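Local coordinates for protein FprA (PDB 1LQT) that oxidises or reduces ferredoxin with the NADP(H) couple through a bound FAD, and may supply electrons to P450 systems, at residues Val126-Val129 against Gly130-Ala134; Ala159-Val162 against Ala163-Leu166. One frame throughout, in Å; residues are numbered along the deposited sequence. Where two conformers were deposited one is given.

In the fold
Strand 122-124, an edge strand of the parallel sheet, leads straight into helix 125-132, and contact 1 joins the first turn of that helix to its last residues and the bend beyond. The chain then runs to strand 149-153 in the same sheet and into helix 157-167, where contact 2 spans successive turns. Each contact is local, bridging one helical turn without enclosing a long loop; they follow in series and neither nests nor crosses. Their helices nevertheless pack together: F128 CZ lies 3.5 Å from L166 CD2, and Y132 OH 3.5 Å from D161 CB. Contact 1 touches FAD through V129, while D161 of contact 2 lines both the FAD and the ODP pockets.

Contact 1. Residues Val126-Val129 against Gly130-Ala134; sequences VDFV and GWYNA
F128 and Y132, one helical turn apart, form an offset edge-to-face aromatic pair in which the tyrosine edge is directed at the phenylalanine face. Their planes stand 87° apart, and Y132 CD2 approaches F128 CE2 to 3.5 Å. W131 completes an aromatic cluster: its CZ3 lies 3.7 Å from F128 CE1, but these two rings meet obliquely, with the centroids of the F128 ring and the W131 six-membered ring 5.8 Å apart. F128 has its CG anti to the backbone N (chi1 -174°), which sets its ring against both W131 and Y132.

A CH-pi contact covers a face of Y132, where V129 CA sits 3.7 Å from the ring centroid and almost on its normal. Chi1 of 70° sets Y132 CG between its own backbone N and carbonyl carbon, folding the ring back over V129. At the phenol end, V129 CG2 comes within 3.5 Å of Y132 OH.

Backbone bonds of the alpha-helix run beneath these side chains, from G130 N to V126 O (3.0 Å) through N133 N to V129 O (2.8 Å). The helix ends in a Schellman motif: A134 takes a positive phi as the C-prime residue, A134 N bonds to W131 O, and the next amide reaches back to G130 O.

Partners outside the helix add to this: N133 ND2 bonds to V53 O, while W131 stacks with H181 and its carbonyl accepts a hydrogen bond from that residue's NE2. V129 also touches FAD.

Contact 2. Residues Ala159-Val162 against Ala163-Leu166; sequences ALDV and ARIL. With ODP (4-oxo-nicotinamide-adenine dinucleotide phosphate), chain I.
This local contact joins consecutive turns of helix 157-167, the helix that follows strand 149-153 in the strand-turn-helix unit of the NADP-binding Rossmann domain. A159 closes a GxGxxA pattern with G154 and G156, consistent with that role. Four backbone hydrogen bonds carry the turn, including R164 N to L160 O at 2.9 Å and I165 N to D161 O at 3.0 Å.

A buried salt bridge runs alongside them between D161 and R164. NH1 and NH2 of R164 grip a single oxygen end-on, each 2.9 Å from D161 OD1. That oxygen lies in the guanidinium plane, but the carboxylate is turned 88° against it: NH1 meets the anti lone pair of OD1, whereas NH2 comes from above the carboxylate plane. The arginine chain bends at chi3 (-43°), curling its head back beside D161. R164 NE has a second acidic partner, D56, which fixes the rotation of the guanidinium further.

D161 also faces the nicotinamide end of ODP, with OD1 3.5 Å from O99 and OD2 3.7 Å from C5N, and its side chain touches FAD. The salt bridge holds OD1 while the carboxylate lies beside both ODP and FAD.

Along another flank of the helix, V162 CG1 packs against L166 CD1 at 3.9 Å. A159, V162 and L166 rest on strand 149-153, and L160, A163 and L166 on strand 193-197, while V162, I165 and L166 pack against F128 or Y132 of helix 125-132.

Contact 1. Residues Val126-Val129 against Gly130-Ala134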
# COMPACT_ATOMS: atom_id res chain seq x y z
N VAL A 126 -5.86 3.17 4.77
CA VAL A 126 -5.18 1.90 5.05
C VAL A 126 -6.20 0.85 5.53
O VAL A 126 -6.20 -0.29 5.08
CB VAL A 126 -4.09 2.09 6.12
CG1 VAL A 126 -3.43 0.76 6.44
CG2 VAL A 126 -3.05 3.09 5.63
N ASP A 127 -7.02 1.23 6.49
CA ASP A 127 -7.96 0.30 7.08
C ASP A 127 -9.13 -0.01 6.13
O ASP A 127 -9.61 -1.13 6.12
CB ASP A 127 -8.50 0.80 8.41
CG ASP A 127 -7.42 1.00 9.43
OD1 ASP A 127 -6.51 1.86 9.22
OD2 ASP A 127 -7.44 0.38 10.51
N PHE A 128 -9.61 0.97 5.37
CA PHE A 128 -10.69 0.72 4.44
C PHE A 128 -10.28 -0.19 3.30
O PHE A 128 -10.98 -1.15 2.97
CB PHE A 128 -11.24 2.06 3.91
CG PHE A 128 -12.45 1.89 3.05
CD1 PHE A 128 -13.62 1.41 3.56
CD2 PHE A 128 -12.42 2.26 1.72
CE1 PHE A 128 -14.74 1.25 2.75
CE2 PHE A 128 -13.54 2.10 0.94
CZ PHE A 128 -14.67 1.58 1.46
N VAL A 129 -9.13 0.10 2.70
CA VAL A 129 -8.54 -0.70 1.66
C VAL A 129 -8.25 -2.11 2.16
O VAL A 129 -8.55 -3.11 1.50
CB VAL A 129 -7.26 -0.05 1.12
CG1 VAL A 129 -6.55 -0.98 0.14
CG2 VAL A 129 -7.55 1.31 0.47
N GLY A 130 -7.60 -2.20 3.32
CA GLY A 130 -7.33 -3.51 3.86
C GLY A 130 -8.61 -4.32 4.01
O GLY A 130 -8.66 -5.51 3.73
N TRP A 131 -9.66 -3.66 4.50
CA TRP A 131 -10.93 -4.32 4.66
C TRP A 131 -11.53 -4.77 3.32
O TRP A 131 -11.92 -5.93 3.18
CB TRP A 131 -11.88 -3.40 5.43
CG TRP A 131 -13.26 -3.91 5.58
CD1 TRP A 131 -13.72 -4.86 6.43
CD2 TRP A 131 -14.39 -3.44 4.87
NE1 TRP A 131 -15.07 -5.02 6.29
CE2 TRP A 131 -15.51 -4.15 5.33
CE3 TRP A 131 -14.58 -2.47 3.90
CZ2 TRP A 131 -16.80 -3.93 4.83
CZ3 TRP A 131 -15.84 -2.24 3.41
CH2 TRP A 131 -16.92 -2.97 3.87
N TYR A 132 -11.56 -3.88 2.34
CA TYR A 132 -12.18 -4.28 1.08
C TYR A 132 -11.34 -5.26 0.28
O TYR A 132 -11.86 -5.95 -0.58
CB TYR A 132 -12.71 -3.12 0.25
CG TYR A 132 -11.76 -2.15 -0.42
CD1 TYR A 132 -10.79 -2.54 -1.30
CD2 TYR A 132 -11.90 -0.79 -0.20
CE1 TYR A 132 -9.99 -1.59 -1.97
CE2 TYR A 132 -11.14 0.14 -0.86
CZ TYR A 132 -10.18 -0.25 -1.76
OH TYR A 132 -9.45 0.73 -2.41
N ASN A 133 -10.05 -5.34 0.59
CA ASN A 133 -9.17 -6.29 -0.06
C ASN A 133 -8.90 -7.56 0.76
O ASN A 133 -8.03 -8.34 0.41
CB ASN A 133 -7.87 -5.66 -0.53
CG ASN A 133 -7.96 -5.02 -1.89
OD1 ASN A 133 -8.78 -5.43 -2.73
ND2 ASN A 133 -7.08 -4.07 -2.14
N ALA A 134 -9.67 -7.76 1.81
CA ALA A 134 -9.63 -9.00 2.60
C ALA A 134 -8.28 -9.22 3.26
O ALA A 134 -7.86 -10.36 3.48
CB ALA A 134 -10.03 -10.21 1.77

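Contact 2. Residues Ala159-Val162 against Ala163-Leu166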
# COMPACT_ATOMS: atom_id res chain seq x y z
N ALA A 159 -6.87 7.91 -2.72
CA ALA A 159 -8.14 8.59 -2.53
C ALA A 159 -9.12 8.25 -3.66
O ALA A 159 -10.30 8.07 -3.42
CB ALA A 159 -7.95 10.09 -2.45
N LEU A 160 -8.59 8.15 -4.87
CA LEU A 160 -9.43 7.75 -5.99
C LEU A 160 -9.90 6.32 -5.83
O LEU A 160 -11.06 6.04 -6.09
CB LEU A 160 -8.69 7.90 -7.30
CG LEU A 160 -8.22 9.29 -7.64
CD1 LEU A 160 -7.50 9.29 -8.99
CD2 LEU A 160 -9.36 10.28 -7.64
N ASP A 161 -9.02 5.41 -5.42
CA ASP A 161 -9.44 4.03 -5.21
C ASP A 161 -10.59 3.98 -4.21
O ASP A 161 -11.59 3.30 -4.43
CB ASP A 161 -8.30 3.18 -4.67
CG ASP A 161 -7.24 2.77 -5.69
OD1 ASP A 161 -7.38 3.07 -6.87
OD2 ASP A 161 -6.27 2.10 -5.28
N VAL A 162 -10.46 4.68 -3.09
CA VAL A 162 -11.49 4.66 -2.07
C VAL A 162 -12.81 5.14 -2.65
O VAL A 162 -13.86 4.53 -2.46
CB VAL A 162 -11.08 5.50 -0.87
CG1 VAL A 162 -12.20 5.70 0.10
CG2 VAL A 162 -9.87 4.88 -0.16
N ALA A 163 -12.76 6.26 -3.37
CA ALA A 163 -13.97 6.84 -3.91
C ALA A 163 -14.61 5.90 -4.94
O ALA A 163 -15.82 5.74 -4.98
CB ALA A 163 -13.65 8.17 -4.52
N ARG A 164 -13.79 5.28 -5.78
CA ARG A 164 -14.31 4.31 -6.76
C ARG A 164 -15.01 3.16 -6.10
O ARG A 164 -16.07 2.74 -6.53
CB ARG A 164 -13.22 3.73 -7.64
CG ARG A 164 -12.66 4.63 -8.68
CD ARG A 164 -12.02 3.89 -9.91
NE ARG A 164 -11.24 2.75 -9.45
CZ ARG A 164 -10.11 2.86 -8.76
NH1 ARG A 164 -9.48 4.01 -8.65
NH2 ARG A 164 -9.62 1.76 -8.22
N ILE A 165 -14.38 2.58 -5.09
CA ILE A 165 -15.01 1.44 -4.45
C ILE A 165 -16.31 1.82 -3.78
O ILE A 165 -17.29 1.07 -3.82
CB ILE A 165 -14.01 0.74 -3.52
CG1 ILE A 165 -12.81 0.19 -4.33
CG2 ILE A 165 -14.70 -0.30 -2.70
CD1 ILE A 165 -13.12 -0.68 -5.48
N LEU A 166 -16.38 3.02 -3.21
CA LEU A 166 -17.61 3.47 -2.57
C LEU A 166 -18.77 3.73 -3.53
O LEU A 166 -19.92 3.65 -3.13
CB LEU A 166 -17.35 4.74 -1.75
CG LEU A 166 -16.51 4.56 -0.48
CD1 LEU A 166 -16.14 5.94 0.06
CD2 LEU A 166 -17.25 3.75 0.57
O1X ODP I . -0.51 18.59 -0.01
P2B ODP I . 0.02 17.21 -0.22
O2X ODP I . 0.58 16.97 -1.61
O3X ODP I . 0.99 16.77 0.86
O2B ODP I . -1.30 16.29 -0.09
C2B ODP I . -1.24 14.89 0.16
C3B ODP I . -1.56 14.01 -1.03
O3B ODP I . -2.62 14.58 -1.78
C1B ODP I . -2.32 14.52 1.11
N9A ODP I . -2.15 14.91 2.49
C8A ODP I . -1.13 14.59 3.35
N7A ODP I . -1.33 15.07 4.56
C5A ODP I . -2.54 15.73 4.51
C4A ODP I . -3.04 15.64 3.21
N3A ODP I . -4.22 16.16 2.79
C2A ODP I . -4.90 16.82 3.75
N1A ODP I . -4.49 16.95 5.05
C6A ODP I . -3.30 16.40 5.44
N6A ODP I . -2.98 16.50 6.74
O4B ODP I . -2.36 13.11 1.03
C4B ODP I . -2.08 12.75 -0.34
C5B ODP I . -1.09 11.62 -0.35
O5B ODP I . -0.98 11.17 -1.68
PA ODP I . 0.18 10.14 -2.06
O1A ODP I . 0.13 9.94 -3.51
O2A ODP I . 1.47 10.55 -1.47
O3 ODP I . -0.24 8.84 -1.25
PN ODP I . -1.34 7.66 -1.54
O1N ODP I . -2.55 8.21 -2.19
O2N ODP I . -1.43 6.96 -0.24
O5D ODP I . -0.62 6.77 -2.62
C5D ODP I . 0.60 6.08 -2.25
C4D ODP I . 1.34 5.70 -3.52
O4D ODP I . 0.73 4.60 -4.18
C1D ODP I . 0.47 4.96 -5.54
C2D ODP I . 0.43 6.43 -5.55
O2D ODP I . 0.45 7.02 -6.80
C3D ODP I . 1.41 6.84 -4.52
O3D ODP I . 2.69 6.89 -5.12
N1N ODP I . -0.60 4.20 -6.10
C2N ODP I . -0.63 4.07 -7.51
C3N ODP I . -1.80 3.72 -8.10
C7N ODP I . -1.71 3.65 -9.63
N7N ODP I . -2.83 3.33 -10.24
O7N ODP I . -0.62 3.91 -10.17
C4N ODP I . -3.00 3.52 -7.40
O99 ODP I . -4.11 3.26 -7.96
C5N ODP I . -2.94 3.69 -5.94
C6N ODP I . -1.73 4.05 -5.32